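Local coordinates for unknown conserved protein BH2331 (Bacillus halodurans, PDB 1VL5) that probably acts as an S-adenosylmethionine-dependent methyltransferase, at residues F55-F65 with M97-T108. Numbering follows the deposited sequence. Where two conformers were deposited one is given.
Sequences FAPFVKKVVAF and MPFTDERFHIVT. Unlike the reference sequence in segment 97-108: Met97 (reference Leu).
Phe65 and Met97 come no nearer than 9.3 Å between their CA atoms, and Phe55 and Thr108 9.7 Å, so side chains alone span the gap: strands 61-66 and 104-110 both pair in parallel with strand 40-44, which separates them in the Rossmann-like sheet. Phe65, its CG anti to the backbone N (chi1 -179°), reaches the loop ahead of the second strand. Phe99 turns its edge toward the Phe65 face in an offset edge-to-face pair, with centroids 5.2 Å apart and planes at 61°. Pro98 CD lies 3.7 Å from Phe65 CE1, and in the conformer given, SE of the selenomethionine Met97 lies obliquely, 4.6 Å from the Phe65 ring centroid, a Met-aromatic contact. Cutting Phe65 back to an alanine is likely to deprive Phe99 of the ring face it meets and open a gap beside Pro98. The methyls of Val63 divide the next layer: CG1 meets Phe99 CZ at 4.0 Å, while CG2 meets the edge of Phe104 at CE1. Beyond, Lys61 NZ and Arg103 NH2 stand 4.0 Å apart; salt bridges to Glu88 and Glu40, respectively, probably offset their repulsion. With no hydrogen bond between the segments, the contact depends on apolar and aromatic fit.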
# COMPACT_ATOMS: atom_id res chain seq x y z
N PHE A 55 2.41 -14.32 -5.16
CA PHE A 55 3.59 -14.37 -6.04
C PHE A 55 4.28 -15.74 -5.97
O PHE A 55 4.83 -16.24 -6.99
CB PHE A 55 4.59 -13.25 -5.68
CG PHE A 55 4.33 -11.94 -6.42
CD1 PHE A 55 3.23 -11.17 -6.15
CD2 PHE A 55 5.19 -11.51 -7.40
CE1 PHE A 55 2.99 -9.99 -6.83
CE2 PHE A 55 4.98 -10.32 -8.04
CZ PHE A 55 3.86 -9.57 -7.77
N ALA A 56 4.20 -16.34 -4.79
CA ALA A 56 4.95 -17.58 -4.47
C ALA A 56 4.93 -18.69 -5.52
O ALA A 56 5.99 -19.20 -5.89
CB ALA A 56 4.52 -18.14 -3.09
N PRO A 57 3.74 -19.08 -6.00
CA PRO A 57 3.73 -20.19 -6.97
C PRO A 57 4.44 -19.89 -8.29
O PRO A 57 4.80 -20.79 -8.99
CB PRO A 57 2.25 -20.42 -7.26
CG PRO A 57 1.51 -19.47 -6.51
CD PRO A 57 2.39 -18.53 -5.78
N PHE A 58 4.58 -18.61 -8.65
CA PHE A 58 5.06 -18.23 -9.97
C PHE A 58 6.52 -17.75 -10.01
O PHE A 58 7.01 -17.33 -11.05
CB PHE A 58 4.18 -17.06 -10.45
CG PHE A 58 2.72 -17.42 -10.56
CD1 PHE A 58 2.29 -18.28 -11.55
CD2 PHE A 58 1.81 -16.92 -9.66
CE1 PHE A 58 0.95 -18.64 -11.66
CE2 PHE A 58 0.49 -17.25 -9.76
CZ PHE A 58 0.06 -18.12 -10.76
N VAL A 59 7.17 -17.67 -8.85
CA VAL A 59 8.56 -17.20 -8.77
C VAL A 59 9.48 -18.23 -8.08
O VAL A 59 9.02 -19.28 -7.61
CB VAL A 59 8.64 -15.86 -8.10
CG1 VAL A 59 7.66 -14.89 -8.75
CG2 VAL A 59 8.35 -15.94 -6.55
N LYS A 60 10.78 -17.95 -8.04
CA LYS A 60 11.76 -18.88 -7.46
C LYS A 60 11.66 -18.84 -5.95
O LYS A 60 11.51 -19.88 -5.30
CB LYS A 60 13.19 -18.56 -7.94
CG LYS A 60 14.25 -19.52 -7.42
CD LYS A 60 15.73 -19.19 -7.86
N LYS A 61 11.74 -17.63 -5.40
CA LYS A 61 11.73 -17.46 -3.95
C LYS A 61 11.11 -16.15 -3.55
O LYS A 61 11.27 -15.14 -4.26
CB LYS A 61 13.16 -17.46 -3.44
CG LYS A 61 13.25 -17.06 -1.98
CD LYS A 61 14.47 -17.60 -1.27
CE LYS A 61 14.49 -17.11 0.16
NZ LYS A 61 15.80 -17.38 0.70
N VAL A 62 10.44 -16.13 -2.40
CA VAL A 62 9.89 -14.89 -1.82
C VAL A 62 10.42 -14.69 -0.39
O VAL A 62 10.45 -15.62 0.41
CB VAL A 62 8.34 -14.88 -1.77
CG1 VAL A 62 7.83 -13.52 -1.25
CG2 VAL A 62 7.71 -15.21 -3.16
N VAL A 63 10.84 -13.46 -0.08
CA VAL A 63 11.13 -13.08 1.27
C VAL A 63 9.98 -12.22 1.72
O VAL A 63 9.76 -11.16 1.18
CB VAL A 63 12.47 -12.33 1.40
CG1 VAL A 63 12.68 -11.83 2.80
CG2 VAL A 63 13.63 -13.24 0.96
N ALA A 64 9.25 -12.69 2.73
CA ALA A 64 8.16 -11.92 3.35
C ALA A 64 8.74 -11.18 4.54
O ALA A 64 9.21 -11.80 5.51
CB ALA A 64 7.03 -12.90 3.77
N PHE A 65 8.69 -9.86 4.47
CA PHE A 65 9.45 -9.00 5.36
C PHE A 65 8.53 -8.06 6.15
O PHE A 65 7.71 -7.32 5.55
CB PHE A 65 10.37 -8.19 4.44
CG PHE A 65 11.28 -7.23 5.11
CD1 PHE A 65 12.36 -7.68 5.90
CD2 PHE A 65 11.14 -5.87 4.90
CE1 PHE A 65 13.24 -6.79 6.48
CE2 PHE A 65 12.02 -4.98 5.48
CZ PHE A 65 13.08 -5.48 6.29
N MSE A 97 16.88 -1.71 5.34
CA MSE A 97 16.67 -3.12 5.09
C MSE A 97 17.94 -3.93 5.09
O MSE A 97 18.90 -3.58 4.43
CB MSE A 97 15.95 -3.31 3.77
CG MSE A 97 14.59 -2.72 3.81
SE MSE A 97 13.58 -3.42 2.38
CE MSE A 97 13.94 -2.04 1.00
N PRO A 98 17.92 -5.06 5.80
CA PRO A 98 19.11 -5.80 6.08
C PRO A 98 19.44 -6.82 5.00
O PRO A 98 19.67 -8.02 5.28
CB PRO A 98 18.74 -6.47 7.39
CG PRO A 98 17.32 -6.90 7.10
CD PRO A 98 16.73 -5.71 6.37
N PHE A 99 19.49 -6.34 3.77
CA PHE A 99 19.77 -7.19 2.65
C PHE A 99 20.89 -6.54 1.91
O PHE A 99 21.13 -5.35 2.05
CB PHE A 99 18.56 -7.35 1.73
CG PHE A 99 17.35 -7.89 2.43
CD1 PHE A 99 17.34 -9.17 2.91
CD2 PHE A 99 16.24 -7.08 2.63
CE1 PHE A 99 16.23 -9.66 3.59
CE2 PHE A 99 15.12 -7.56 3.31
CZ PHE A 99 15.11 -8.84 3.78
N THR A 100 21.57 -7.34 1.11
CA THR A 100 22.69 -6.89 0.32
C THR A 100 22.18 -6.17 -0.90
O THR A 100 21.02 -6.32 -1.29
CB THR A 100 23.63 -8.01 -0.07
OG1 THR A 100 22.88 -9.10 -0.60
CG2 THR A 100 24.44 -8.47 1.14
N ASP A 101 23.05 -5.35 -1.46
CA ASP A 101 22.79 -4.64 -2.68
C ASP A 101 22.50 -5.65 -3.77
O ASP A 101 23.11 -6.71 -3.79
CB ASP A 101 24.02 -3.87 -3.13
CG ASP A 101 24.35 -2.66 -2.27
OD1 ASP A 101 23.83 -2.49 -1.16
OD2 ASP A 101 25.20 -1.88 -2.72
N GLU A 102 21.59 -5.31 -4.68
CA GLU A 102 21.38 -6.08 -5.92
C GLU A 102 21.06 -7.50 -5.64
O GLU A 102 21.55 -8.39 -6.33
CB GLU A 102 22.61 -6.00 -6.84
CG GLU A 102 22.75 -4.61 -7.42
CD GLU A 102 23.98 -4.43 -8.28
OE1 GLU A 102 24.51 -5.44 -8.79
OE2 GLU A 102 24.39 -3.28 -8.45
N ARG A 103 20.17 -7.74 -4.68
CA ARG A 103 19.74 -9.11 -4.39
C ARG A 103 18.43 -9.55 -5.11
O ARG A 103 18.31 -10.69 -5.59
CB ARG A 103 19.55 -9.25 -2.92
CG ARG A 103 18.90 -10.51 -2.58
CD ARG A 103 19.19 -10.94 -1.23
NE ARG A 103 18.40 -12.14 -1.00
CZ ARG A 103 18.19 -12.64 0.20
NH1 ARG A 103 18.79 -12.10 1.24
NH2 ARG A 103 17.43 -13.72 0.35
N PHE A 104 17.45 -8.64 -5.21
CA PHE A 104 16.12 -9.00 -5.68
C PHE A 104 15.82 -8.64 -7.11
O PHE A 104 16.22 -7.58 -7.58
CB PHE A 104 15.07 -8.37 -4.71
CG PHE A 104 15.21 -8.86 -3.30
CD1 PHE A 104 14.79 -10.16 -2.97
CD2 PHE A 104 15.90 -8.14 -2.34
CE1 PHE A 104 14.95 -10.65 -1.69
CE2 PHE A 104 16.08 -8.64 -1.03
CZ PHE A 104 15.59 -9.93 -0.73
N HIS A 105 15.05 -9.49 -7.83
CA HIS A 105 14.49 -9.06 -9.11
C HIS A 105 13.29 -8.14 -8.95
O HIS A 105 13.06 -7.25 -9.78
CB HIS A 105 14.10 -10.26 -9.94
CG HIS A 105 15.23 -11.22 -10.14
ND1 HIS A 105 15.54 -12.21 -9.23
CD2 HIS A 105 16.13 -11.35 -11.15
CE1 HIS A 105 16.55 -12.93 -9.69
NE2 HIS A 105 16.94 -12.42 -10.85
N ILE A 106 12.51 -8.36 -7.87
CA ILE A 106 11.28 -7.62 -7.61
C ILE A 106 11.20 -7.20 -6.16
O ILE A 106 11.51 -7.96 -5.30
CB ILE A 106 10.01 -8.46 -8.00
CG1 ILE A 106 10.04 -8.85 -9.48
CG2 ILE A 106 8.74 -7.66 -7.68
CD1 ILE A 106 8.92 -9.78 -9.91
N VAL A 107 10.80 -5.96 -5.92
CA VAL A 107 10.37 -5.56 -4.59
C VAL A 107 8.91 -5.21 -4.73
O VAL A 107 8.55 -4.41 -5.60
CB VAL A 107 11.17 -4.35 -4.04
CG1 VAL A 107 10.63 -3.93 -2.69
CG2 VAL A 107 12.61 -4.69 -3.89
N THR A 108 8.08 -5.80 -3.88
CA THR A 108 6.68 -5.43 -3.79
C THR A 108 6.34 -4.78 -2.47
O THR A 108 6.93 -5.08 -1.42
CB THR A 108 5.72 -6.65 -3.97
OG1 THR A 108 6.12 -7.79 -3.17
CG2 THR A 108 5.66 -7.05 -5.36